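PDB 3WO8: beta-N-acetylglucosaminidase from Thermotoga maritima, which probably hydrolyses terminal non-reducing N-acetyl-D-hexosamine residues in N-acetyl-beta-D-hexosaminides, as a member of glycosyl hydrolase family 3. Local coordinates for residues Asp250-Ser255 with Gly280-Leu285. Numbering follows the deposited sequence.
Sequences DGLVIS and GGNMIL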
# COMPACT_ATOMS: atom_id res chain seq x y z
N ASP B 250 -9.90 24.50 22.98
CA ASP B 250 -11.06 23.82 23.60
C ASP B 250 -11.49 22.55 22.88
O ASP B 250 -12.57 22.01 23.14
CB ASP B 250 -12.26 24.77 23.73
CG ASP B 250 -12.82 25.18 22.40
OD1 ASP B 250 -12.07 25.15 21.42
OD2 ASP B 250 -14.02 25.54 22.35
N GLY B 251 -10.60 22.06 22.01
CA GLY B 251 -10.83 20.83 21.25
C GLY B 251 -10.38 19.58 21.98
O GLY B 251 -10.24 19.59 23.18
N LEU B 252 -10.10 18.52 21.23
CA LEU B 252 -9.85 17.17 21.76
C LEU B 252 -8.48 16.99 22.37
O LEU B 252 -7.46 17.26 21.76
CB LEU B 252 -10.04 16.16 20.65
CG LEU B 252 -10.41 14.75 21.07
CD1 LEU B 252 -11.67 14.74 21.91
CD2 LEU B 252 -10.67 13.92 19.83
N VAL B 253 -8.47 16.58 23.62
CA VAL B 253 -7.24 16.27 24.31
C VAL B 253 -7.28 14.79 24.62
O VAL B 253 -8.25 14.25 25.24
CB VAL B 253 -7.06 17.09 25.58
CG1 VAL B 253 -5.93 16.50 26.40
CG2 VAL B 253 -6.74 18.54 25.21
N ILE B 254 -6.22 14.12 24.18
CA ILE B 254 -6.16 12.70 24.32
C ILE B 254 -4.92 12.38 25.11
O ILE B 254 -3.90 13.06 24.97
CB ILE B 254 -6.18 11.97 22.96
CG1 ILE B 254 -6.43 10.49 23.20
CG2 ILE B 254 -4.88 12.21 22.18
CD1 ILE B 254 -6.46 9.65 21.94
N SER B 255 -5.05 11.37 25.95
CA SER B 255 -3.90 10.89 26.73
C SER B 255 -2.93 10.09 25.86
O SER B 255 -3.35 9.46 24.89
CB SER B 255 -4.40 10.01 27.87
OG SER B 255 -4.69 8.69 27.43
N GLY B 280 -8.88 18.27 32.62
CA GLY B 280 -9.51 18.74 31.38
C GLY B 280 -9.14 17.91 30.15
O GLY B 280 -9.19 18.39 29.04
N GLY B 281 -8.72 16.67 30.36
CA GLY B 281 -8.34 15.81 29.26
C GLY B 281 -9.63 15.13 28.88
O GLY B 281 -10.49 14.97 29.72
N ASN B 282 -9.77 14.74 27.62
CA ASN B 282 -11.02 14.23 27.16
C ASN B 282 -11.01 12.75 26.94
O ASN B 282 -11.85 12.04 27.49
CB ASN B 282 -11.42 14.92 25.85
CG ASN B 282 -11.48 16.42 25.98
OD1 ASN B 282 -10.76 17.14 25.29
ND2 ASN B 282 -12.33 16.90 26.85
N MET B 283 -10.08 12.25 26.11
CA MET B 283 -10.06 10.81 25.84
C MET B 283 -8.87 10.15 26.48
O MET B 283 -7.74 10.64 26.42
CB MET B 283 -10.13 10.47 24.34
CG MET B 283 -11.46 10.82 23.69
SD MET B 283 -11.41 10.56 21.91
CE MET B 283 -12.15 8.90 21.90
N ILE B 284 -9.18 9.04 27.13
CA ILE B 284 -8.18 8.19 27.77
C ILE B 284 -7.79 7.12 26.75
O ILE B 284 -8.65 6.41 26.21
CB ILE B 284 -8.75 7.47 29.01
CG1 ILE B 284 -9.15 8.48 30.10
CG2 ILE B 284 -7.74 6.52 29.59
CD1 ILE B 284 -10.26 7.95 30.98
N LEU B 285 -6.50 7.02 26.51
CA LEU B 285 -5.98 6.09 25.57
C LEU B 285 -5.47 4.87 26.33
O LEU B 285 -4.51 4.94 27.13
CB LEU B 285 -4.84 6.71 24.76
CG LEU B 285 -4.13 5.75 23.81
CD1 LEU B 285 -5.13 5.08 22.88
CD2 LEU B 285 -2.99 6.44 23.06
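Val253 and Asn282 meet across two neighbouring parallel strands of the barrel, and the amide of Asn282 does there what a backbone carbonyl would otherwise do. With CG anti to the carbonyl carbon (chi1 -56°), OD1 reaches back to Val253 N at 2.9 Å and takes its hydrogen on a lone pair, in the carbonyl plane. Val253 O is gripped twice, by Met283 N at 2.8 Å and by Asn282 N, which comes in tilted from the carbonyl plane. Arg244 also bonds to Asn282 OD1, while Ser316 of helix 310-326 holds ND2, so both ends of this buried amide are satisfied. An alanine here would probably leave Val253 N without its acceptor and deprive Arg244 and Ser316 of a shared partner. CG1 of Val253 packs on Gly281 CA at 3.8 Å.

Further along, Ser255 N gives a nearly linear bond to Met283 O, and Ser255 OG, just 2.6 Å from Leu285 N, accepts from it where the next backbone carbonyl might have served; a small hydroxyl side chain fits this tight corner. Ile254 and Met283 face the same side of the sheet, CG1 against CB at 3.9 Å, and Phe21 of strand 20-24 covers both. The unbranched side chain of Met283, bent at chi3, brings SD to Leu252 CD2 at 4.0 Å. This close-set middle contrasts with the ends that precede it: Asp250 is exposed and touches nothing opposite, and partly exposed Gly280, closing helix 269-279 in a Schellman motif, makes only a slight contact; at its positive phi (101°) a CB would jam against the preceding carbonyl O, so glycine suits the place. The strands, 25° apart in direction and linked through intervening helices, are, in chain order, the seventh and eighth of the barrel, an adjacent beta-alpha-beta pair of the TIM barrel in this family 3 glycosidase.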